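Long-range contacts in oligopeptide-binding protein appA (Bacillus subtilis, PDB 1XOC), which binds oligopeptides, among them tetra- and pentapeptides, as the solute-binding component of an ABC permease that supports sporulation and genetic competence: residues Lys274-Lys279 with Asp356-Ser361; Val283-Thr288 with Lys336-Glu341; Gly79-Val84 with Glu136-Leu141; Tyr123-Ser128 with Tyr143-Phe148. All blocks are in the same frame, centred on the assembly; numbering follows the deposited sequence. Where two conformers were deposited one is given.

Contact 1 of 4, residues Lys274-Lys279 with Asp356-Ser361; sequences KNELFK and DGKKFS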
loop_
_atom_site.group_PDB
_atom_site.type_symbol
_atom_site.label_atom_id
_atom_site.label_comp_id
_atom_site.label_asym_id
_atom_site.label_seq_id
_atom_site.Cartn_x
_atom_site.Cartn_y
_atom_site.Cartn_z
ATOM N N LYS A 274 14.832 5.060 -15.113
ATOM C CA LYS A 274 15.227 6.388 -15.585
ATOM C C LYS A 274 16.730 6.549 -15.431
ATOM O O LYS A 274 17.366 7.264 -16.209
ATOM C CB LYS A 274 14.548 7.500 -14.799
ATOM C CG LYS A 274 13.263 7.978 -15.369
ATOM C CD LYS A 274 12.714 9.143 -14.550
ATOM C CE LYS A 274 13.159 10.494 -15.076
ATOM N NZ LYS A 274 12.950 11.559 -14.025
ATOM N N ASN A 275 17.296 5.894 -14.421
ATOM C CA ASN A 275 18.743 5.907 -14.196
ATOM C C ASN A 275 19.430 4.905 -15.115
ATOM O O ASN A 275 19.117 3.721 -15.094
ATOM C CB ASN A 275 19.075 5.601 -12.726
ATOM C CG ASN A 275 20.530 5.888 -12.367
ATOM O OD1 ASN A 275 21.454 5.439 -13.048
ATOM N ND2 ASN A 275 20.739 6.618 -11.275
ATOM N N GLU A 276 20.371 5.411 -15.914
ATOM C CA GLU A 276 21.178 4.624 -16.843
ATOM C C GLU A 276 21.687 3.314 -16.241
ATOM O O GLU A 276 21.794 2.302 -16.938
ATOM C CB GLU A 276 22.417 5.432 -17.275
ATOM C CG GLU A 276 22.151 6.762 -17.965
ATOM C CD GLU A 276 23.392 7.699 -17.954
ATOM O OE1 GLU A 276 24.435 7.342 -18.567
ATOM O OE2 GLU A 276 23.322 8.794 -17.326
ATOM N N LEU A 277 22.034 3.352 -14.953
ATOM C CA LEU A 277 22.626 2.201 -14.281
ATOM C C LEU A 277 21.702 1.000 -14.283
ATOM O O LEU A 277 22.172 -0.140 -14.260
ATOM C CB LEU A 277 22.999 2.545 -12.836
ATOM C CG LEU A 277 24.087 3.618 -12.638
ATOM C CD1 LEU A 277 24.331 3.885 -11.148
ATOM C CD2 LEU A 277 25.382 3.263 -13.344
ATOM N N PHE A 278 20.399 1.255 -14.304
ATOM C CA PHE A 278 19.424 0.197 -14.073
ATOM C C PHE A 278 18.566 -0.121 -15.283
ATOM O O PHE A 278 17.611 -0.844 -15.159
ATOM C CB PHE A 278 18.530 0.559 -12.879
ATOM C CG PHE A 278 19.300 0.884 -11.636
ATOM C CD1 PHE A 278 20.244 -0.002 -11.154
ATOM C CD2 PHE A 278 19.103 2.081 -10.959
ATOM C CE1 PHE A 278 20.992 0.290 -10.045
ATOM C CE2 PHE A 278 19.833 2.374 -9.837
ATOM C CZ PHE A 278 20.786 1.477 -9.370
ATOM N N LYS A 279 18.940 0.370 -16.460
ATOM C CA LYS A 279 18.159 0.096 -17.652
ATOM C C LYS A 279 18.325 -1.335 -18.201
ATOM O O LYS A 279 17.382 -1.900 -18.763
ATOM C CB LYS A 279 18.493 1.124 -18.729
ATOM C CG LYS A 279 17.948 2.504 -18.422
ATOM C CD LYS A 279 18.319 3.504 -19.527
ATOM C CE LYS A 279 17.805 4.912 -19.219
ATOM N NZ LYS A 279 18.243 5.904 -20.249
ATOM N N ASP A 356 31.744 3.203 -20.022
ATOM C CA ASP A 356 31.512 4.363 -20.888
ATOM C C ASP A 356 31.681 5.691 -20.144
ATOM O O ASP A 356 30.826 6.569 -20.231
ATOM C CB ASP A 356 30.117 4.269 -21.529
ATOM C CG ASP A 356 29.958 3.041 -22.438
ATOM O OD1 ASP A 356 30.932 2.668 -23.137
ATOM O OD2 ASP A 356 28.846 2.453 -22.455
ATOM N N GLY A 357 32.782 5.815 -19.400
ATOM C CA GLY A 357 33.090 7.029 -18.639
ATOM C C GLY A 357 32.174 7.315 -17.456
ATOM O O GLY A 357 32.085 8.454 -17.005
ATOM N N LYS A 358 31.497 6.285 -16.952
ATOM C CA LYS A 358 30.584 6.417 -15.815
ATOM C C LYS A 358 30.928 5.375 -14.759
ATOM O O LYS A 358 31.233 4.236 -15.104
ATOM C CB LYS A 358 29.139 6.181 -16.262
ATOM C CG LYS A 358 28.357 7.429 -16.677
ATOM C CD LYS A 358 26.847 7.208 -16.472
ATOM C CE LYS A 358 26.463 7.211 -14.979
ATOM N NZ LYS A 358 25.171 6.525 -14.709
ATOM N N LYS A 359 30.843 5.750 -13.484
ATOM C CA LYS A 359 31.137 4.819 -12.402
ATOM C C LYS A 359 29.824 4.309 -11.849
ATOM O O LYS A 359 28.831 5.021 -11.891
ATOM C CB LYS A 359 31.996 5.482 -11.320
ATOM C CG LYS A 359 31.305 6.504 -10.429
ATOM C CD LYS A 359 32.289 7.174 -9.443
ATOM C CE LYS A 359 31.554 7.882 -8.278
ATOM N NZ LYS A 359 32.306 7.843 -6.973
ATOM N N PHE A 360 29.819 3.075 -11.358
ATOM C CA PHE A 360 28.606 2.468 -10.826
ATOM C C PHE A 360 28.456 2.951 -9.384
ATOM O O PHE A 360 28.923 2.307 -8.452
ATOM C CB PHE A 360 28.676 0.944 -10.896
ATOM C CG PHE A 360 27.334 0.280 -11.066
ATOM C CD1 PHE A 360 27.143 -0.664 -12.063
ATOM C CD2 PHE A 360 26.253 0.599 -10.236
ATOM C CE1 PHE A 360 25.920 -1.290 -12.234
ATOM C CE2 PHE A 360 25.016 -0.036 -10.409
ATOM C CZ PHE A 360 24.861 -0.973 -11.411
ATOM N N SER A 361 27.815 4.110 -9.247
ATOM C CA SER A 361 27.621 4.796 -7.984
ATOM C C SER A 361 26.222 5.396 -7.956
ATOM O O SER A 361 25.829 6.083 -8.901
ATOM C CB SER A 361 28.626 5.930 -7.864
ATOM O OG SER A 361 28.405 6.678 -6.683
HETATM O O HOH W 1 23.609 7.323 -10.205
#
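An Asx turn in the loop between strand 265-271 and helix 281-289 delivers L277 onto K358 and F360, at the start of strand 358-367. N275 OD1 accepts from L277 N at 2.9 Å, on a lone pair in the carbonyl plane, and the bond is nearly straight (163°). L277 then reaches across with both methyls. CD2 stands over one face of F360, 4.2 Å from the ring centroid and 13° off the normal, a CH-pi contact displaced toward the rim. CD1 packs on F360 CD2 and comes within 3.5 Å of S361 O. F278 meets the edge of the same ring, its CE1 being 4.1 Å from F360 CE2, while W344 also touches F360. K358 and E276 form the polar, more exposed part of the contact. K358 bends at chi3 (72°), and its NZ lies 3.5 Å from L277 CD2. The ion pair from E276 OE2 to K358 NZ is long at 3.9 Å; the two chains come closer where E276 OE1 meets K358 CD. A water accepts from N275 ND2 and donates to S361 O, bridging the segments where no direct hydrogen bond does. S361 OG and K359 NZ turn instead to E390. Strands 265-271 and 358-367 both pair with strand 414-420, so the contact seats the connection to helix 281-289 against strand 358-367 of the mixed sheet of the solute-binding fold.

Contact 2 of 4, residues Val283-Thr288 with Lys336-Glu341; sequences VRQALT and KQMLAE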
loop_
_atom_site.group_PDB
_atom_site.type_symbol
_atom_site.label_atom_id
_atom_site.label_comp_id
_atom_site.label_asym_id
_atom_site.label_seq_id
_atom_site.Cartn_x
_atom_site.Cartn_y
_atom_site.Cartn_z
ATOM N N VAL A 283 22.006 -6.313 -15.770
ATOM C CA VAL A 283 22.529 -5.607 -14.596
ATOM C C VAL A 283 21.591 -5.796 -13.394
ATOM O O VAL A 283 22.053 -6.136 -12.304
ATOM C CB VAL A 283 22.793 -4.103 -14.897
ATOM C CG1 VAL A 283 23.019 -3.274 -13.612
ATOM C CG2 VAL A 283 23.992 -3.979 -15.843
ATOM N N ARG A 284 20.289 -5.583 -13.589
ATOM C CA ARG A 284 19.319 -5.800 -12.512
ATOM C C ARG A 284 19.360 -7.232 -11.981
ATOM O O ARG A 284 19.344 -7.448 -10.773
ATOM C CB ARG A 284 17.903 -5.432 -12.936
ATOM C CG ARG A 284 17.742 -3.971 -13.257
ATOM C CD ARG A 284 16.298 -3.577 -13.351
ATOM N NE ARG A 284 15.553 -4.404 -14.312
ATOM C CZ ARG A 284 15.428 -4.139 -15.610
ATOM N NH1 ARG A 284 16.008 -3.074 -16.148
ATOM N NH2 ARG A 284 14.744 -4.961 -16.388
ATOM N N GLN A 285 19.468 -8.206 -12.881
ATOM C CA GLN A 285 19.619 -9.603 -12.473
ATOM C C GLN A 285 20.901 -9.825 -11.663
ATOM O O GLN A 285 20.919 -10.598 -10.709
ATOM C CB GLN A 285 19.623 -10.521 -13.693
ATOM C CG GLN A 285 18.297 -10.611 -14.444
ATOM C CD GLN A 285 18.390 -11.460 -15.690
ATOM O OE1 GLN A 285 17.377 -11.928 -16.197
ATOM N NE2 GLN A 285 19.608 -11.655 -16.203
ATOM N N ALA A 286 21.970 -9.152 -12.070
ATOM C CA ALA A 286 23.254 -9.224 -11.370
ATOM C C ALA A 286 23.161 -8.653 -9.954
ATOM O O ALA A 286 23.751 -9.200 -9.015
ATOM C CB ALA A 286 24.312 -8.493 -12.157
ATOM N N LEU A 287 22.440 -7.548 -9.795
ATOM C CA LEU A 287 22.285 -6.917 -8.485
ATOM C C LEU A 287 21.561 -7.850 -7.528
ATOM O O LEU A 287 21.961 -8.018 -6.377
ATOM C CB LEU A 287 21.539 -5.593 -8.605
ATOM C CG LEU A 287 22.239 -4.461 -9.351
ATOM C CD1 LEU A 287 21.275 -3.366 -9.771
ATOM C CD2 LEU A 287 23.329 -3.868 -8.503
ATOM N N THR A 288 20.514 -8.499 -8.006
ATOM C CA THR A 288 19.835 -9.472 -7.180
ATOM C C THR A 288 20.778 -10.617 -6.812
ATOM O O THR A 288 20.835 -11.058 -5.657
ATOM C CB THR A 288 18.595 -10.018 -7.910
ATOM O OG1 THR A 288 17.672 -8.937 -8.118
ATOM C CG2 THR A 288 17.930 -11.134 -7.101
ATOM N N LYS A 336 29.575 -10.850 -10.445
ATOM C CA LYS A 336 30.768 -10.211 -11.014
ATOM C C LYS A 336 30.878 -10.488 -12.508
ATOM O O LYS A 336 31.139 -9.579 -13.305
ATOM C CB LYS A 336 32.037 -10.701 -10.305
ATOM C CG LYS A 336 32.214 -10.156 -8.903
ATOM C CD LYS A 336 33.462 -10.703 -8.237
ATOM C CE LYS A 336 33.642 -10.131 -6.837
ATOM N NZ LYS A 336 34.816 -10.670 -6.107
ATOM N N GLN A 337 30.668 -11.751 -12.870
ATOM C CA GLN A 337 30.770 -12.203 -14.258
ATOM C C GLN A 337 29.669 -11.588 -15.106
ATOM O O GLN A 337 29.912 -11.101 -16.198
ATOM C CB GLN A 337 30.702 -13.734 -14.307
ATOM C CG GLN A 337 30.739 -14.373 -15.696
ATOM C CD GLN A 337 31.976 -14.036 -16.505
ATOM O OE1 GLN A 337 33.044 -13.763 -15.950
ATOM N NE2 GLN A 337 31.848 -14.085 -17.838
ATOM N N MET A 338 28.447 -11.595 -14.578
ATOM C CA MET A 338 27.309 -10.991 -15.268
ATOM C C MET A 338 27.535 -9.506 -15.540
ATOM O O MET A 338 27.205 -9.018 -16.617
ATOM C CB MET A 338 26.025 -11.179 -14.453
ATOM C CG MET A 338 25.531 -12.610 -14.407
ATOM S SD MET A 338 24.245 -12.797 -13.161
ATOM C CE MET A 338 22.857 -12.124 -14.040
ATOM N N LEU A 339 28.099 -8.789 -14.568
ATOM C CA LEU A 339 28.378 -7.364 -14.737
ATOM C C LEU A 339 29.473 -7.124 -15.779
ATOM O O LEU A 339 29.390 -6.176 -16.560
ATOM C CB LEU A 339 28.758 -6.723 -13.405
ATOM C CG LEU A 339 27.566 -6.568 -12.463
ATOM C CD1 LEU A 339 28.039 -6.275 -11.070
ATOM C CD2 LEU A 339 26.635 -5.477 -12.960
ATOM N N ALA A 340 30.488 -7.987 -15.776
ATOM C CA ALA A 340 31.559 -7.939 -16.777
ATOM C C ALA A 340 30.986 -8.177 -18.167
ATOM O O ALA A 340 31.276 -7.426 -19.101
ATOM C CB ALA A 340 32.631 -8.965 -16.449
ATOM N N GLU A 341 30.162 -9.215 -18.298
ATOM C CA GLU A 341 29.451 -9.497 -19.558
ATOM C C GLU A 341 28.603 -8.301 -20.017
ATOM O O GLU A 341 28.485 -8.053 -21.217
ATOM C CB GLU A 341 28.563 -10.748 -19.417
ATOM C CG GLU A 341 29.329 -12.073 -19.468
ATOM C CD GLU A 341 28.544 -13.280 -18.916
ATOM O OE1 GLU A 341 27.341 -13.144 -18.568
ATOM O OE2 GLU A 341 29.156 -14.378 -18.833
#
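Two nearly antiparallel helices, 281-289 and 332-341, pack through A286, V283 and Q285 against M338 and L339 in a buried layer beside the mixed sheet. The axes of segments 283-288 and 336-341 approach to 8.8 Å, with 164° between their directions. A286 CB lies 3.9 Å from M338 CB and 3.8 Å from L339 CG, touching the bases of both larger side chains. M338 then folds over the backbone of the first helix. Its chain bends at chi3 (79°), and CE rests 3.6 Å from Q285 CB and 3.7 Å from A286 N. On the other flank L339 CD2 meets V283 CG2 at 4.2 Å, the two side chains crossing at about a right angle. Outside these segments, K282 NZ donates to M338 O and links the same helices by a polar bond, and L339 also touches I387. What the segments themselves contribute is apolar: methyl and methylene groups and the M338 thioether, with the small A286 probably allowing the close approach.

Contact 3 of 4, residues Gly79-Val84 with Glu136-Leu141; sequences GLAYDV and EVLFKL. With ZN (zinc ion), chain Q.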
loop_
_atom_site.group_PDB
_atom_site.type_symbol
_atom_site.label_atom_id
_atom_site.label_comp_id
_atom_site.label_asym_id
_atom_site.label_seq_id
_atom_site.Cartn_x
_atom_site.Cartn_y
_atom_site.Cartn_z
ATOM N N GLY A 79 -21.141 -8.145 -16.519
ATOM C CA GLY A 79 -20.040 -7.413 -15.906
ATOM C C GLY A 79 -19.724 -6.075 -16.495
ATOM O O GLY A 79 -18.786 -5.427 -16.020
ATOM N N LEU A 80 -20.505 -5.625 -17.473
ATOM C CA LEU A 80 -20.355 -4.293 -18.050
ATOM C C LEU A 80 -21.155 -3.201 -17.333
ATOM O O LEU A 80 -21.062 -2.022 -17.679
ATOM C CB LEU A 80 -20.689 -4.329 -19.534
ATOM C CG LEU A 80 -19.679 -5.093 -20.390
ATOM C CD1 LEU A 80 -20.178 -5.315 -21.804
ATOM C CD2 LEU A 80 -18.330 -4.363 -20.367
ATOM N N ALA A 81 -21.920 -3.571 -16.311
ATOM C CA ALA A 81 -22.602 -2.576 -15.507
ATOM C C ALA A 81 -22.895 -3.119 -14.104
ATOM O O ALA A 81 -23.014 -4.326 -13.923
ATOM C CB ALA A 81 -23.896 -2.102 -16.191
ATOM N N TYR A 82 -23.042 -2.199 -13.150
ATOM C CA TYR A 82 -23.386 -2.533 -11.757
ATOM C C TYR A 82 -24.422 -1.568 -11.250
ATOM O O TYR A 82 -24.219 -0.393 -11.281
ATOM C CB TYR A 82 -22.149 -2.477 -10.847
ATOM C CG TYR A 82 -21.152 -3.517 -11.203
ATOM C CD1 TYR A 82 -20.251 -3.328 -12.250
ATOM C CD2 TYR A 82 -21.151 -4.757 -10.567
ATOM C CE1 TYR A 82 -19.353 -4.313 -12.623
ATOM C CE2 TYR A 82 -20.243 -5.718 -10.914
ATOM C CZ TYR A 82 -19.370 -5.531 -11.965
ATOM O OH TYR A 82 -18.521 -6.557 -12.283
ATOM N N ASP A 83 -25.560 -2.095 -10.810
ATOM C CA ASP A 83 -26.664 -1.302 -10.224
ATOM C C ASP A 83 -26.552 -1.389 -8.723
ATOM O O ASP A 83 -26.621 -2.481 -8.150
ATOM C CB ASP A 83 -28.011 -1.910 -10.692
ATOM C CG ASP A 83 -29.234 -1.071 -10.309
ATOM O OD1 ASP A 83 -29.064 0.096 -9.848
ATOM O OD2 ASP A 83 -30.360 -1.582 -10.518
ATOM N N VAL A 84 -26.337 -0.237 -8.079
ATOM C CA VAL A 84 -26.015 -0.175 -6.663
ATOM C C VAL A 84 -27.045 0.629 -5.913
ATOM O O VAL A 84 -27.314 1.760 -6.234
ATOM C CB VAL A 84 -24.645 0.478 -6.472
ATOM C CG1 VAL A 84 -24.324 0.722 -4.952
ATOM C CG2 VAL A 84 -23.563 -0.347 -7.129
ATOM N N GLU A 136 -29.796 5.411 -5.510
ATOM C CA GLU A 136 -29.459 4.392 -6.499
ATOM C C GLU A 136 -28.550 4.921 -7.589
ATOM O O GLU A 136 -28.802 5.993 -8.146
ATOM C CB GLU A 136 -30.680 3.805 -7.134
ATOM C CG GLU A 136 -30.467 2.586 -8.021
ATOM C CD GLU A 136 -31.707 1.721 -8.109
ATOM O OE1 GLU A 136 -32.822 2.299 -7.972
ATOM O OE2 GLU A 136 -31.571 0.472 -8.319
ATOM N N VAL A 137 -27.507 4.148 -7.903
ATOM C CA VAL A 137 -26.535 4.547 -8.910
ATOM C C VAL A 137 -26.232 3.404 -9.866
ATOM O O VAL A 137 -26.149 2.258 -9.458
ATOM C CB VAL A 137 -25.212 4.963 -8.232
ATOM C CG1 VAL A 137 -24.133 5.224 -9.228
ATOM C CG2 VAL A 137 -25.426 6.209 -7.413
ATOM N N LEU A 138 -26.063 3.722 -11.144
ATOM C CA LEU A 138 -25.677 2.722 -12.152
ATOM C C LEU A 138 -24.269 3.049 -12.640
ATOM O O LEU A 138 -24.025 4.136 -13.144
ATOM C CB LEU A 138 -26.632 2.720 -13.348
ATOM C CG LEU A 138 -26.293 1.701 -14.437
ATOM C CD1 LEU A 138 -26.640 0.256 -14.010
ATOM C CD2 LEU A 138 -27.043 2.055 -15.714
ATOM N N PHE A 139 -23.364 2.093 -12.460
ATOM C CA PHE A 139 -22.033 2.155 -13.020
ATOM C C PHE A 139 -21.989 1.426 -14.331
ATOM O O PHE A 139 -22.439 0.261 -14.413
ATOM C CB PHE A 139 -21.037 1.506 -12.076
ATOM C CG PHE A 139 -20.875 2.221 -10.753
ATOM C CD1 PHE A 139 -21.576 1.833 -9.642
ATOM C CD2 PHE A 139 -19.980 3.248 -10.619
ATOM C CE1 PHE A 139 -21.371 2.493 -8.403
ATOM C CE2 PHE A 139 -19.782 3.877 -9.388
ATOM C CZ PHE A 139 -20.457 3.507 -8.296
ATOM N N LYS A 140 -21.468 2.078 -15.376
ATOM C CA LYS A 140 -21.338 1.471 -16.690
ATOM C C LYS A 140 -19.870 1.414 -17.079
ATOM O O LYS A 140 -19.158 2.407 -16.935
ATOM C CB LYS A 140 -22.099 2.283 -17.727
ATOM C CG LYS A 140 -23.605 2.347 -17.410
ATOM C CD LYS A 140 -24.385 3.328 -18.266
ATOM C CE LYS A 140 -24.838 2.725 -19.555
ATOM N NZ LYS A 140 -25.688 3.711 -20.257
ATOM N N LEU A 141 -19.447 0.252 -17.575
ATOM C CA LEU A 141 -18.052 0.019 -17.896
ATOM C C LEU A 141 -17.813 -0.026 -19.406
ATOM O O LEU A 141 -18.674 -0.439 -20.178
ATOM C CB LEU A 141 -17.528 -1.260 -17.256
ATOM C CG LEU A 141 -17.267 -1.294 -15.742
ATOM C CD1 LEU A 141 -18.558 -1.134 -14.945
ATOM C CD2 LEU A 141 -16.557 -2.622 -15.357
HETATM ZN ZN ZN Q . -26.179 5.674 -21.357
#
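L141 reaches back from strand 136-141 over the start of 79-84, where L80 and Y82 receive it. Its CB lies 3.6 Å from L80 O. The chain forks at CG: CD1 (chi2 65°) meets Y82 CD1 at 3.9 Å, in the ring plane at its edge, and CD2 reaches G79 O at 3.6 Å. The backbones pair antiparallel; Y82 with F139 and V84 with V137 each exchange two hydrogen bonds, and L141 N gives another to L80 O at 2.8 Å. V84 CG2 touches the edge of the F139 ring at CE1, 3.8 Å away. On the other face D83 CB packs 4.2 Å from L138 CD1. Its carboxylate lies close to that of E136 (two conformers modelled), like charges with no hydrogen bond between them; K85, salt-bridged to E136 and a long, weak partner of D83 OD2, probably eases the repulsion. An alanine for D83 would keep the CB contact but would probably leave K85 with one weak ionic partner fewer. K140 NZ binds a zinc ion at 2.3 Å. The pair sits mid-sheet between strands 65-76 and 126-133; helix 100-108 covers V137 and F139, and F148 of helix 147-155 covers Y82 and F139.

Contact 4 of 4, residues Tyr123-Ser128 with Tyr143-Phe148; sequences YEMLKS and YKDGNF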
loop_
_atom_site.group_PDB
_atom_site.type_symbol
_atom_site.label_atom_id
_atom_site.label_comp_id
_atom_site.label_asym_id
_atom_site.label_seq_id
_atom_site.Cartn_x
_atom_site.Cartn_y
_atom_site.Cartn_z
ATOM N N TYR A 123 -10.122 3.444 -11.987
ATOM C CA TYR A 123 -11.366 3.954 -12.578
ATOM C C TYR A 123 -11.380 3.908 -14.091
ATOM O O TYR A 123 -12.411 4.202 -14.701
ATOM C CB TYR A 123 -11.695 5.392 -12.079
ATOM C CG TYR A 123 -11.629 5.487 -10.569
ATOM C CD1 TYR A 123 -10.456 5.894 -9.940
ATOM C CD2 TYR A 123 -12.698 5.031 -9.750
ATOM C CE1 TYR A 123 -10.347 5.940 -8.570
ATOM C CE2 TYR A 123 -12.581 5.057 -8.353
ATOM C CZ TYR A 123 -11.395 5.526 -7.776
ATOM O OH TYR A 123 -11.267 5.523 -6.392
ATOM N N GLU A 124 -10.268 3.540 -14.719
ATOM C CA GLU A 124 -10.218 3.665 -16.177
ATOM C C GLU A 124 -11.150 2.728 -16.957
ATOM O O GLU A 124 -11.383 2.928 -18.154
ATOM C CB GLU A 124 -8.806 3.579 -16.708
ATOM C CG GLU A 124 -8.065 2.366 -16.370
ATOM C CD GLU A 124 -6.710 2.350 -17.074
ATOM O OE1 GLU A 124 -6.385 3.376 -17.716
ATOM O OE2 GLU A 124 -5.986 1.338 -17.018
ATOM N N MET A 125 -11.650 1.703 -16.291
ATOM C CA MET A 125 -12.642 0.843 -16.910
ATOM C C MET A 125 -14.032 1.490 -16.951
ATOM O O MET A 125 -14.885 0.981 -17.659
ATOM C CB MET A 125 -12.719 -0.520 -16.214
ATOM C CG MET A 125 -13.466 -0.547 -14.885
ATOM S SD MET A 125 -12.596 0.362 -13.586
ATOM C CE MET A 125 -11.267 -0.734 -13.222
ATOM N N LEU A 126 -14.259 2.577 -16.212
ATOM C CA LEU A 126 -15.580 3.205 -16.158
ATOM C C LEU A 126 -15.848 4.089 -17.349
ATOM O O LEU A 126 -15.019 4.923 -17.728
ATOM C CB LEU A 126 -15.750 4.064 -14.896
ATOM C CG LEU A 126 -16.005 3.321 -13.622
ATOM C CD1 LEU A 126 -16.082 4.316 -12.455
ATOM C CD2 LEU A 126 -17.310 2.494 -13.740
ATOM N N LYS A 127 -17.026 3.920 -17.926
ATOM C CA LYS A 127 -17.524 4.808 -18.953
ATOM C C LYS A 127 -18.297 5.959 -18.314
ATOM O O LYS A 127 -18.120 7.128 -18.691
ATOM C CB LYS A 127 -18.448 4.049 -19.872
ATOM C CG LYS A 127 -18.948 4.860 -21.038
ATOM C CD LYS A 127 -20.009 4.080 -21.764
ATOM C CE LYS A 127 -19.415 2.921 -22.522
ATOM N NZ LYS A 127 -20.440 2.291 -23.421
ATOM N N SER A 128 -19.190 5.618 -17.381
ATOM C CA SER A 128 -20.025 6.622 -16.728
ATOM C C SER A 128 -20.588 6.125 -15.416
ATOM O O SER A 128 -20.617 4.928 -15.148
ATOM C CB SER A 128 -21.200 7.016 -17.621
ATOM O OG SER A 128 -22.014 5.895 -17.902
ATOM N N TYR A 143 -15.294 -1.820 -20.678
ATOM C CA TYR A 143 -14.887 -3.211 -20.908
ATOM C C TYR A 143 -14.893 -3.919 -19.545
ATOM O O TYR A 143 -14.890 -3.261 -18.518
ATOM C CB TYR A 143 -13.468 -3.283 -21.539
ATOM C CG TYR A 143 -12.444 -2.444 -20.802
ATOM C CD1 TYR A 143 -11.808 -2.927 -19.665
ATOM C CD2 TYR A 143 -12.147 -1.147 -21.225
ATOM C CE1 TYR A 143 -10.886 -2.152 -18.983
ATOM C CE2 TYR A 143 -11.227 -0.357 -20.537
ATOM C CZ TYR A 143 -10.603 -0.874 -19.438
ATOM O OH TYR A 143 -9.703 -0.104 -18.732
ATOM N N LYS A 144 -14.887 -5.250 -19.554
ATOM C CA LYS A 144 -14.928 -6.025 -18.320
ATOM C C LYS A 144 -13.580 -5.949 -17.614
ATOM O O LYS A 144 -12.530 -6.089 -18.238
ATOM C CB LYS A 144 -15.299 -7.474 -18.597
ATOM C CG LYS A 144 -16.721 -7.626 -19.117
ATOM C CD LYS A 144 -17.110 -9.077 -19.292
ATOM C CE LYS A 144 -18.412 -9.189 -20.030
ATOM N NZ LYS A 144 -18.908 -10.599 -20.008
ATOM N N ASP A 145 -13.634 -5.723 -16.312
ATOM C CA ASP A 145 -12.439 -5.672 -15.490
ATOM C C ASP A 145 -12.828 -5.891 -14.046
ATOM O O ASP A 145 -13.511 -5.060 -13.418
ATOM C CB ASP A 145 -11.743 -4.320 -15.700
ATOM C CG ASP A 145 -10.389 -4.202 -14.978
ATOM O OD1 ASP A 145 -9.649 -3.275 -15.356
ATOM O OD2 ASP A 145 -10.075 -5.020 -14.090
ATOM N N GLY A 146 -12.396 -7.029 -13.512
ATOM C CA GLY A 146 -12.679 -7.384 -12.123
ATOM C C GLY A 146 -12.137 -6.428 -11.080
ATOM O O GLY A 146 -12.555 -6.460 -9.913
ATOM N N ASN A 147 -11.224 -5.546 -11.463
ATOM C CA ASN A 147 -10.775 -4.523 -10.530
ATOM C C ASN A 147 -11.875 -3.580 -10.081
ATOM O O ASN A 147 -11.770 -2.954 -9.016
ATOM C CB ASN A 147 -9.620 -3.698 -11.086
ATOM C CG ASN A 147 -8.335 -4.388 -10.933
ATOM O OD1 ASN A 147 -7.717 -4.325 -9.854
ATOM N ND2 ASN A 147 -7.918 -5.097 -11.973
ATOM N N PHE A 148 -12.921 -3.431 -10.888
ATOM C CA PHE A 148 -13.964 -2.517 -10.492
ATOM C C PHE A 148 -14.711 -3.044 -9.270
ATOM O O PHE A 148 -14.739 -2.384 -8.215
ATOM C CB PHE A 148 -14.942 -2.136 -11.620
ATOM C CG PHE A 148 -15.989 -1.202 -11.146
ATOM C CD1 PHE A 148 -15.694 0.114 -10.866
ATOM C CD2 PHE A 148 -17.235 -1.648 -10.826
ATOM C CE1 PHE A 148 -16.659 0.946 -10.365
ATOM C CE2 PHE A 148 -18.172 -0.802 -10.311
ATOM C CZ PHE A 148 -17.873 0.489 -10.075
#
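M125 is the packed heart of this contact, wedged between Y143, D145 and F148, while E124 and the outer part of Y143 form its looser, partly exposed margin. M125 CG sits between the backbone N and the carbonyl carbon (chi1 77°), which directs it to F148 CB at 3.9 Å. Its SD stands 5.3 Å from the F148 ring centroid, 72° off the normal, an oblique Met-aromatic contact. The chain bends again, and CE ends 3.7 Å from D145 OD1, next to N147 CB. L126 CD2 adds an off-centre CH-pi contact to the F148 ring, 4.2 Å from its centroid. At the margin, Y143 CE1 lies against M125 CB at 3.7 Å, and its OH passes E124 CG at 3.8 Å without a hydrogen bond across to this segment. E124 OE2 bonds instead to Y428. An alanine in place of Y143 would probably open a gap beside M125 and leave M125 CB without the ring it packs on. Beside M125 CE, D145 OD2 takes two donors: N147 N at 2.9 Å, a capping bond leading into helix 147-155, and N147 ND2 at 3.0 Å, which meets the syn lone pair of OD2. N147 OD1 is bonded to N151. No hydrogen bond crosses between the segments, and the contacts are mainly apolar; D145 is held by N147 and K458, and M125 packs against it through its methyl without bonding to it.

From the N terminus, contact 3 opens at 79-84, and contact 4 opens at 123-128 before contact 3 closes at 136-141; contact 4 closes just afterwards at 143-148. These two loops therefore cross, and their centres are about 10 Å apart. Together they tie the antiparallel sheet, through adjacent strands 126-133 and 136-141, to helix 147-155. Farther along, contact 1 opens at 274-279 and closes at 356-361, with contact 2 nested inside as 283-288 meets 336-341. R284 bonding to F278 O joins this second pair, which links two helices to the mixed sheet. The centres of contacts 1 and 3 lie about 49 Å apart, and neither pair touches the other.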